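Local coordinates for xylose isomerase domain protein (Alicyclobacillus acidocaldarius subsp. acidocaldarius, PDB 3U0H) that is of unestablished function but adopts a xylose isomerase-like TIM barrel and may act as a sugar isomerase, at residues H38-E43 / A54-R59; L70-S75 / R125-E130; V202-N207 / V232-G237. One frame throughout, in Å; residues are numbered along the deposited sequence.

Contact 1 (H38-E43 / A54-R59); sequences HWLEAE and AMFQRR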
loop_
_atom_site.group_PDB
_atom_site.type_symbol
_atom_site.label_atom_id
_atom_site.label_comp_id
_atom_site.label_asym_id
_atom_site.label_seq_id
_atom_site.Cartn_x
_atom_site.Cartn_y
_atom_site.Cartn_z
ATOM N N HIS A 38 -0.586 31.302 2.109
ATOM C CA HIS A 38 -0.147 32.325 3.086
ATOM C C HIS A 38 -1.123 33.448 3.151
ATOM O O HIS A 38 -1.334 34.010 4.244
ATOM C CB HIS A 38 1.247 32.887 2.768
ATOM C CG HIS A 38 2.386 32.065 3.321
ATOM N ND1 HIS A 38 2.213 31.084 4.279
ATOM C CD2 HIS A 38 3.768 32.120 3.064
ATOM C CE1 HIS A 38 3.427 30.550 4.599
ATOM N NE2 HIS A 38 4.379 31.194 3.860
ATOM N N TRP A 39 -1.781 33.784 2.045
ATOM C CA TRP A 39 -2.738 34.871 2.143
ATOM C C TRP A 39 -3.903 34.440 2.965
ATOM O O TRP A 39 -4.350 35.144 3.874
ATOM C CB TRP A 39 -3.266 35.262 0.809
ATOM C CG TRP A 39 -2.318 35.839 -0.190
ATOM C CD1 TRP A 39 -0.964 35.462 -0.490
ATOM C CD2 TRP A 39 -2.661 36.908 -1.142
ATOM N NE1 TRP A 39 -0.475 36.210 -1.538
ATOM C CE2 TRP A 39 -1.467 37.117 -1.980
ATOM C CE3 TRP A 39 -3.786 37.671 -1.366
ATOM C CZ2 TRP A 39 -1.459 38.056 -2.993
ATOM C CZ3 TRP A 39 -3.761 38.634 -2.377
ATOM C CH2 TRP A 39 -2.632 38.816 -3.172
ATOM N N LEU A 40 -4.401 33.247 2.666
ATOM C CA LEU A 40 -5.552 32.727 3.377
ATOM C C LEU A 40 -5.233 32.453 4.864
ATOM O O LEU A 40 -6.064 32.683 5.733
ATOM C CB LEU A 40 -6.041 31.452 2.688
ATOM C CG LEU A 40 -6.423 31.511 1.204
ATOM C CD1 LEU A 40 -6.679 30.114 0.681
ATOM C CD2 LEU A 40 -7.617 32.437 0.998
ATOM N N GLU A 41 -4.041 31.923 5.129
ATOM C CA GLU A 41 -3.542 31.661 6.484
ATOM C C GLU A 41 -3.432 32.917 7.353
ATOM O O GLU A 41 -3.753 32.869 8.541
ATOM C CB GLU A 41 -2.159 31.057 6.395
ATOM C CG GLU A 41 -1.683 30.449 7.691
ATOM C CD GLU A 41 -0.357 29.740 7.517
ATOM O OE1 GLU A 41 0.655 30.373 7.089
ATOM O OE2 GLU A 41 -0.321 28.531 7.825
ATOM N N ALA A 42 -2.944 34.019 6.762
ATOM C CA ALA A 42 -2.842 35.340 7.431
ATOM C C ALA A 42 -4.211 35.784 7.897
ATOM O O ALA A 42 -4.380 36.170 9.038
ATOM C CB ALA A 42 -2.253 36.389 6.485
ATOM N N GLU A 43 -5.210 35.658 7.027
ATOM C CA GLU A 43 -6.611 35.908 7.425
ATOM C C GLU A 43 -7.155 34.899 8.459
ATOM O O GLU A 43 -7.719 35.300 9.481
ATOM C CB GLU A 43 -7.529 35.900 6.221
ATOM C CG GLU A 43 -8.886 36.492 6.517
ATOM C CD GLU A 43 -8.889 38.024 6.528
ATOM O OE1 GLU A 43 -8.023 38.667 5.869
ATOM O OE2 GLU A 43 -9.783 38.571 7.199
ATOM N N ALA A 54 -16.589 32.878 4.508
ATOM C CA ALA A 54 -17.539 33.962 4.258
ATOM C C ALA A 54 -17.077 34.967 3.176
ATOM O O ALA A 54 -17.900 35.408 2.382
ATOM C CB ALA A 54 -17.874 34.689 5.571
HETATM N N MSE A 55 -15.782 35.296 3.110
HETATM C CA MSE A 55 -15.268 36.216 2.056
HETATM C C MSE A 55 -15.482 35.668 0.637
HETATM O O MSE A 55 -15.832 36.414 -0.288
HETATM C CB MSE A 55 -13.763 36.456 2.193
HETATM C CG MSE A 55 -13.296 37.014 3.510
HETATM SE SE MSE A 55 -11.398 37.283 3.380
HETATM C CE MSE A 55 -11.556 39.155 3.026
ATOM N N PHE A 56 -15.200 34.383 0.474
ATOM C CA PHE A 56 -15.455 33.684 -0.800
ATOM C C PHE A 56 -16.955 33.562 -1.098
ATOM O O PHE A 56 -17.390 33.950 -2.184
ATOM C CB PHE A 56 -14.798 32.294 -0.829
ATOM C CG PHE A 56 -13.301 32.336 -1.045
ATOM C CD1 PHE A 56 -12.435 32.794 -0.040
ATOM C CD2 PHE A 56 -12.756 31.948 -2.252
ATOM C CE1 PHE A 56 -11.065 32.835 -0.262
ATOM C CE2 PHE A 56 -11.390 31.969 -2.464
ATOM C CZ PHE A 56 -10.544 32.410 -1.474
ATOM N N GLN A 57 -17.732 33.057 -0.135
ATOM C CA GLN A 57 -19.177 32.821 -0.346
ATOM C C GLN A 57 -19.978 34.128 -0.495
ATOM O O GLN A 57 -20.887 34.180 -1.284
ATOM C CB GLN A 57 -19.780 31.890 0.729
ATOM C CG GLN A 57 -21.143 31.237 0.365
ATOM C CD GLN A 57 -21.142 30.257 -0.845
ATOM O OE1 GLN A 57 -22.131 30.186 -1.604
ATOM N NE2 GLN A 57 -20.057 29.492 -1.016
ATOM N N ARG A 58 -19.617 35.196 0.207
ATOM C CA ARG A 58 -20.262 36.514 -0.030
ATOM C C ARG A 58 -19.995 37.092 -1.424
ATOM O O ARG A 58 -20.728 37.970 -1.861
ATOM C CB ARG A 58 -19.825 37.558 1.010
ATOM C CG ARG A 58 -20.554 37.417 2.344
ATOM C CD ARG A 58 -20.252 38.537 3.352
ATOM N NE ARG A 58 -20.486 39.906 2.850
ATOM C CZ ARG A 58 -21.682 40.469 2.602
ATOM N NH1 ARG A 58 -22.829 39.802 2.755
ATOM N NH2 ARG A 58 -21.735 41.726 2.170
ATOM N N ARG A 59 -18.939 36.624 -2.098
ATOM C CA ARG A 59 -18.574 37.139 -3.416
ATOM C C ARG A 59 -18.838 36.167 -4.595
ATOM O O ARG A 59 -18.508 36.465 -5.736
ATOM C CB ARG A 59 -17.106 37.570 -3.386
ATOM C CG ARG A 59 -16.862 38.837 -2.575
ATOM C CD ARG A 59 -15.390 39.137 -2.348
ATOM N NE ARG A 59 -15.259 40.335 -1.527
ATOM C CZ ARG A 59 -15.043 40.363 -0.209
ATOM N NH1 ARG A 59 -14.907 39.236 0.484
ATOM N NH2 ARG A 59 -14.949 41.538 0.419
#
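Leu40 and Phe56 make the tight end of this contact between helix 37-47 and helix 49-57. These two consecutive helices of the TIM barrel follow strand 32-33 and precede strand 62-67 in the chain. Methyl CD2 of Leu40 meets the edge of the Phe56 ring, near the ring plane. Leu40 CD2 lies 3.7 Å from Phe56 CE1, with Phe56 CZ hardly farther. The two side chains are set roughly perpendicular. Leu40 CG sits anti to its own carbonyl carbon (chi1 -57°), and the branch carrying CD2 then extends to the ring. Both residues are buried and both also rest on Leu63 of strand 62-67 and on Leu96. This end of the helix pair is therefore packed against the barrel wall.

The other end is looser and partly exposed. Selenomethionine Met55 brings its selenium to the aliphatic part and carboxylate carbon of Glu43. The Glu43 CD to Met55 SE distance is 4.1 Å, a plain van der Waals approach. Glu43 bends at chi2 (79°), and its OE2 is hydrogen-bonded to His47 on the same helix. Met55 also leans on Val19 of helix 18-27. The side chain of Arg59 turns back toward Met55 and forms a salt bridge to Asp23 through NE. Its NH1 donates to the backbone oxygen of Met55, with Arg59 NH1 to Met55 O at 3.1 Å.

Contact 2 (L70-S75 / R125-E130); sequences LNLYDS and RQVAVE
The loop that follows barrel strand 62-67 of the TIM barrel meets helix 113-131 here, through Leu70, Leu72 and Val127. It leads from the strand to helix 76-84. The contact is small and wholly apolar. One methyl of the helix, Val127 CG2, receives both leucines. Leu70 CD2 lies 4.1 Å from Val127 CG2, and the two side chains run alongside each other, pointing opposite ways. Leu72 CD2 is a little more distant, 4.4 Å from the same Val127 CG2. Leu70 holds its CG between the backbone N and the carbonyl carbon (chi1 60°), with CD2 turned to the helix. With CG1 of Val127 anti to the backbone N (chi1 167°), CG2 is the methyl that reaches the leucines.

The backbones stay well apart, with Leu72 CA and Val127 CA 9.4 Å from each other. Neighbouring groups share in the packing. Val127 also touches Leu68, Leu83 of helix 76-84 and Leu86 of helix 86-95. Leu72 is buried against Ile124 and Leu120, about one and two turns before Val127 on the same helix. The valine is thus part of a wider apolar cluster between the loop and three helices.

The loop has its own internal bracing. Asn71 to Asp74 form a type I beta turn, and its closing backbone bond is weak. Asn71 adds an Asx turn within it. Further along, the backbone oxygen of Asp74 accepts from Arg123 of helix 113-131, which ties the end of the turn to the same helix. In the Asx turn, Tyr73 N donates to Asn71 OD1 at 2.9 Å, with an angle of 151° at the hydrogen.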
loop_
_atom_site.group_PDB
_atom_site.type_symbol
_atom_site.label_atom_id
_atom_site.label_comp_id
_atom_site.label_asym_id
_atom_site.label_seq_id
_atom_site.Cartn_x
_atom_site.Cartn_y
_atom_site.Cartn_z
ATOM N N LEU A 70 4.414 23.623 2.141
ATOM C CA LEU A 70 5.633 23.194 2.785
ATOM C C LEU A 70 6.754 23.231 1.750
ATOM O O LEU A 70 6.542 23.388 0.542
ATOM C CB LEU A 70 5.483 21.782 3.356
ATOM C CG LEU A 70 5.156 20.591 2.469
ATOM C CD1 LEU A 70 6.266 20.140 1.521
ATOM C CD2 LEU A 70 4.581 19.392 3.257
ATOM N N ASN A 71 7.958 23.009 2.231
ATOM C CA ASN A 71 9.129 23.113 1.433
ATOM C C ASN A 71 9.647 21.681 1.358
ATOM O O ASN A 71 10.020 21.079 2.376
ATOM C CB ASN A 71 10.097 24.071 2.143
ATOM C CG ASN A 71 11.411 24.290 1.398
ATOM O OD1 ASN A 71 11.880 23.442 0.633
ATOM N ND2 ASN A 71 12.039 25.458 1.665
ATOM N N LEU A 72 9.689 21.167 0.131
ATOM C CA LEU A 72 10.073 19.769 -0.154
ATOM C C LEU A 72 11.572 19.513 0.045
ATOM O O LEU A 72 12.007 18.351 -0.064
ATOM C CB LEU A 72 9.687 19.378 -1.586
ATOM C CG LEU A 72 8.172 19.094 -1.844
ATOM C CD1 LEU A 72 7.890 19.138 -3.341
ATOM C CD2 LEU A 72 7.726 17.772 -1.195
ATOM N N TYR A 73 12.330 20.575 0.335
ATOM C CA TYR A 73 13.781 20.555 0.462
ATOM C C TYR A 73 14.212 20.921 1.869
ATOM O O TYR A 73 15.396 21.046 2.109
ATOM C CB TYR A 73 14.503 21.438 -0.635
ATOM C CG TYR A 73 13.853 21.254 -2.011
ATOM C CD1 TYR A 73 14.157 20.168 -2.783
ATOM C CD2 TYR A 73 12.834 22.106 -2.455
ATOM C CE1 TYR A 73 13.544 19.963 -4.015
ATOM C CE2 TYR A 73 12.196 21.903 -3.678
ATOM C CZ TYR A 73 12.550 20.825 -4.446
ATOM O OH TYR A 73 11.917 20.501 -5.622
ATOM N N ASP A 74 13.309 20.989 2.838
ATOM C CA ASP A 74 13.721 21.288 4.212
ATOM C C ASP A 74 14.474 20.104 4.794
ATOM O O ASP A 74 14.545 19.018 4.196
ATOM C CB ASP A 74 12.531 21.587 5.105
ATOM C CG ASP A 74 12.257 23.074 5.252
ATOM O OD1 ASP A 74 13.219 23.856 5.258
ATOM O OD2 ASP A 74 11.083 23.492 5.363
ATOM N N SER A 75 15.068 20.347 5.955
ATOM C CA SER A 75 15.550 19.289 6.815
ATOM C C SER A 75 14.369 18.323 7.130
ATOM O O SER A 75 13.188 18.717 7.037
ATOM C CB SER A 75 16.136 19.906 8.110
ATOM O OG SER A 75 15.078 20.518 8.885
ATOM N N ARG A 125 5.463 11.464 -2.403
ATOM C CA ARG A 125 4.635 10.287 -2.133
ATOM C C ARG A 125 3.926 10.488 -0.789
ATOM O O ARG A 125 2.706 10.269 -0.664
ATOM C CB ARG A 125 5.514 9.028 -2.105
ATOM C CG ARG A 125 4.794 7.755 -1.739
ATOM C CD ARG A 125 5.810 6.619 -1.419
ATOM N NE ARG A 125 6.796 6.535 -2.476
ATOM C CZ ARG A 125 8.084 6.174 -2.399
ATOM N NH1 ARG A 125 8.641 5.776 -1.284
ATOM N NH2 ARG A 125 8.808 6.227 -3.537
ATOM N N GLN A 126 4.705 10.839 0.233
ATOM C CA GLN A 126 4.145 11.130 1.565
ATOM C C GLN A 126 3.096 12.254 1.473
ATOM O O GLN A 126 2.042 12.167 2.070
ATOM C CB GLN A 126 5.242 11.454 2.558
ATOM C CG GLN A 126 6.076 10.249 3.006
ATOM C CD GLN A 126 7.209 10.637 3.966
ATOM O OE1 GLN A 126 7.943 11.584 3.738
ATOM N NE2 GLN A 126 7.331 9.913 5.037
ATOM N N VAL A 127 3.365 13.291 0.710
ATOM C CA VAL A 127 2.394 14.356 0.559
ATOM C C VAL A 127 1.128 13.818 -0.101
ATOM O O VAL A 127 0.026 14.067 0.400
ATOM C CB VAL A 127 2.987 15.519 -0.204
ATOM C CG1 VAL A 127 1.919 16.525 -0.677
ATOM C CG2 VAL A 127 4.015 16.226 0.680
ATOM N N ALA A 128 1.291 13.056 -1.181
ATOM C CA ALA A 128 0.159 12.549 -1.934
ATOM C C ALA A 128 -0.676 11.631 -1.072
ATOM O O ALA A 128 -1.878 11.674 -1.113
ATOM C CB ALA A 128 0.654 11.771 -3.134
ATOM N N VAL A 129 -0.027 10.792 -0.291
ATOM C CA VAL A 129 -0.712 9.914 0.637
ATOM C C VAL A 129 -1.531 10.664 1.692
ATOM O O VAL A 129 -2.669 10.256 1.962
ATOM C CB VAL A 129 0.254 8.927 1.318
ATOM C CG1 VAL A 129 -0.416 8.196 2.502
ATOM C CG2 VAL A 129 0.794 7.948 0.274
ATOM N N GLU A 130 -1.043 11.775 2.235
ATOM C CA GLU A 130 -1.830 12.513 3.241
ATOM C C GLU A 130 -3.084 13.038 2.569
ATOM O O GLU A 130 -4.071 13.360 3.251
ATOM C CB GLU A 130 -1.072 13.707 3.870
ATOM C CG GLU A 130 0.051 13.300 4.807
ATOM C CD GLU A 130 -0.477 12.414 5.910
ATOM O OE1 GLU A 130 -1.499 12.792 6.501
ATOM O OE2 GLU A 130 0.067 11.325 6.144
#

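Contact 3 (V202-N207 / V232-G237); sequences VYVHIN and VPFLRG
The Phe234 ring carries this contact, meeting Val204 and the backbone of His205 obliquely. Its far end, CE2 and CZ, points at strand 201-206. The carbonyl oxygen of His205 lies 3.6 Å from Phe234 CZ and equally near CE2. Methyl CG1 of Val204 is 4.0 Å from Phe234 CE2. Trp183 also meets the ring, their planes at about 50°.

The strand and helix 231-241 belong to a beta-alpha-beta unit of the TIM barrel, which continues into strand 246-249. Strand 202-206 and helix 232-237 run almost antiparallel, at 173°, with their axes 10.7 Å apart at closest approach. Phe234 helps to bridge that gap. Its CG is anti to the backbone N (chi1 179°), and the ring extends from the helix to the strand.

A second apolar pair lies beside the ring. CD1 of Ile206 sits at the fork of Leu235, near CG, CD1 and CD2, and the two side chains are roughly perpendicular. All five touching residues are buried. Val247 of the next strand touches both Val204 and Ile206, while Leu275 of helix 261-280 covers Leu235.

His205 takes part through its backbone, and its CB points away from the helix. Its imidazole ND1 is hydrogen-bonded to Asp179 OD2. A bound 1,2-ethanediol, probably from the crystallisation liquor, lies about 5 Å from the side chain. The strand thus separates this polar group from the helix layer. On the helix side, Ile206 CD1 sits 4.0 Å from Leu235 CD1.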
loop_
_atom_site.group_PDB
_atom_site.type_symbol
_atom_site.label_atom_id
_atom_site.label_comp_id
_atom_site.label_asym_id
_atom_site.label_seq_id
_atom_site.Cartn_x
_atom_site.Cartn_y
_atom_site.Cartn_z
ATOM N N VAL A 202 -4.265 18.192 -13.540
ATOM C CA VAL A 202 -4.708 18.596 -12.215
ATOM C C VAL A 202 -5.067 20.081 -12.235
ATOM O O VAL A 202 -6.045 20.467 -11.631
ATOM C CB VAL A 202 -3.604 18.311 -11.166
ATOM C CG1 VAL A 202 -4.019 18.769 -9.760
ATOM C CG2 VAL A 202 -3.246 16.799 -11.137
ATOM N N TYR A 203 -4.242 20.914 -12.889
ATOM C CA TYR A 203 -4.442 22.331 -12.890
ATOM C C TYR A 203 -3.665 22.901 -14.073
ATOM O O TYR A 203 -2.755 22.283 -14.583
ATOM C CB TYR A 203 -4.014 22.911 -11.513
ATOM C CG TYR A 203 -4.262 24.404 -11.235
ATOM C CD1 TYR A 203 -5.499 24.986 -11.481
ATOM C CD2 TYR A 203 -3.258 25.211 -10.680
ATOM C CE1 TYR A 203 -5.709 26.335 -11.245
ATOM C CE2 TYR A 203 -3.473 26.570 -10.389
ATOM C CZ TYR A 203 -4.695 27.119 -10.684
ATOM O OH TYR A 203 -4.946 28.456 -10.434
ATOM N N VAL A 204 -4.089 24.057 -14.547
ATOM C CA VAL A 204 -3.624 24.559 -15.811
ATOM C C VAL A 204 -3.257 26.023 -15.689
ATOM O O VAL A 204 -3.977 26.807 -15.047
ATOM C CB VAL A 204 -4.708 24.360 -16.879
ATOM C CG1 VAL A 204 -4.289 25.015 -18.190
ATOM C CG2 VAL A 204 -4.970 22.858 -17.031
ATOM N N HIS A 205 -2.098 26.385 -16.241
ATOM C CA HIS A 205 -1.724 27.782 -16.381
ATOM C C HIS A 205 -1.676 28.139 -17.839
ATOM O O HIS A 205 -1.185 27.353 -18.669
ATOM C CB HIS A 205 -0.334 28.064 -15.826
ATOM C CG HIS A 205 -0.195 27.987 -14.323
ATOM N ND1 HIS A 205 1.016 27.892 -13.730
ATOM C CD2 HIS A 205 -1.124 27.997 -13.308
ATOM C CE1 HIS A 205 0.863 27.868 -12.393
ATOM N NE2 HIS A 205 -0.449 27.909 -12.138
ATOM N N ILE A 206 -2.106 29.376 -18.129
ATOM C CA ILE A 206 -1.984 30.001 -19.439
ATOM C C ILE A 206 -1.221 31.381 -19.407
ATOM O O ILE A 206 -1.193 32.055 -18.397
ATOM C CB ILE A 206 -3.410 30.072 -20.053
ATOM C CG1 ILE A 206 -3.336 30.211 -21.569
ATOM C CG2 ILE A 206 -4.256 31.129 -19.366
ATOM C CD1 ILE A 206 -4.601 29.828 -22.311
ATOM N N ASN A 207 -0.595 31.772 -20.526
ATOM C CA ASN A 207 0.326 32.950 -20.629
ATOM C C ASN A 207 0.892 32.912 -22.042
ATOM O O ASN A 207 0.460 32.077 -22.859
ATOM C CB ASN A 207 1.472 32.897 -19.579
ATOM C CG ASN A 207 2.032 31.496 -19.458
ATOM O OD1 ASN A 207 2.496 30.942 -20.469
ATOM N ND2 ASN A 207 1.853 30.865 -18.291
ATOM N N VAL A 232 -4.768 28.018 -28.757
ATOM C CA VAL A 232 -5.934 27.226 -29.096
ATOM C C VAL A 232 -5.619 25.711 -29.077
ATOM O O VAL A 232 -6.337 25.002 -28.446
ATOM C CB VAL A 232 -6.610 27.679 -30.395
ATOM C CG1 VAL A 232 -7.811 26.788 -30.662
ATOM C CG2 VAL A 232 -7.081 29.112 -30.278
ATOM N N PRO A 233 -4.538 25.240 -29.741
ATOM C CA PRO A 233 -4.118 23.829 -29.619
ATOM C C PRO A 233 -3.742 23.410 -28.217
ATOM O O PRO A 233 -3.988 22.270 -27.844
ATOM C CB PRO A 233 -2.876 23.738 -30.500
ATOM C CG PRO A 233 -3.053 24.831 -31.524
ATOM C CD PRO A 233 -3.802 25.947 -30.826
ATOM N N PHE A 234 -3.147 24.309 -27.446
ATOM C CA PHE A 234 -2.904 24.045 -26.011
ATOM C C PHE A 234 -4.173 23.708 -25.243
ATOM O O PHE A 234 -4.258 22.664 -24.610
ATOM C CB PHE A 234 -2.256 25.256 -25.346
ATOM C CG PHE A 234 -1.996 25.083 -23.880
ATOM C CD1 PHE A 234 -0.992 24.261 -23.442
ATOM C CD2 PHE A 234 -2.699 25.800 -22.961
ATOM C CE1 PHE A 234 -0.702 24.141 -22.112
ATOM C CE2 PHE A 234 -2.419 25.704 -21.637
ATOM C CZ PHE A 234 -1.426 24.840 -21.205
ATOM N N LEU A 235 -5.158 24.597 -25.310
ATOM C CA LEU A 235 -6.418 24.354 -24.670
ATOM C C LEU A 235 -7.148 23.163 -25.292
ATOM O O LEU A 235 -7.741 22.361 -24.601
ATOM C CB LEU A 235 -7.287 25.585 -24.754
ATOM C CG LEU A 235 -6.681 26.723 -23.989
ATOM C CD1 LEU A 235 -7.475 28.001 -24.324
ATOM C CD2 LEU A 235 -6.699 26.334 -22.521
ATOM N N ARG A 236 -7.130 23.061 -26.608
ATOM C CA ARG A 236 -7.909 22.049 -27.237
ATOM C C ARG A 236 -7.384 20.713 -26.697
ATOM O O ARG A 236 -8.153 19.857 -26.320
ATOM C CB ARG A 236 -7.792 22.139 -28.753
ATOM C CG ARG A 236 -8.661 21.126 -29.529
ATOM C CD ARG A 236 -8.143 20.925 -30.944
ATOM N NE ARG A 236 -8.161 22.161 -31.661
ATOM C CZ ARG A 236 -7.204 22.645 -32.471
ATOM N NH1 ARG A 236 -6.033 22.045 -32.706
ATOM N NH2 ARG A 236 -7.453 23.794 -33.062
ATOM N N GLY A 237 -6.068 20.566 -26.636
ATOM C CA GLY A 237 -5.471 19.318 -26.209
ATOM C C GLY A 237 -5.924 18.995 -24.798
ATOM O O GLY A 237 -6.230 17.888 -24.524
#

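Overall arrangement
The three contacts come in series along the chain, contact 1 first and contact 3 last. All lie in one TIM barrel of eight parallel strands. Contact 1 joins two helices that follow strand 32-33 and precede strand 62-67 in the chain. Contact 2 ties the loop after strand 62-67 to helix 113-131, which precedes strand 137-141. Contact 3 packs strand 201-206 against helix 231-241. The centres of contacts 1 and 2 are about 25 Å apart, and the centre of contact 3 is about 27 Å from each. None touches another. Contacts 2 and 3 lie on opposite sides of the chain's centre. The contacts thus fix helices and a loop around the strand barrel at separate places.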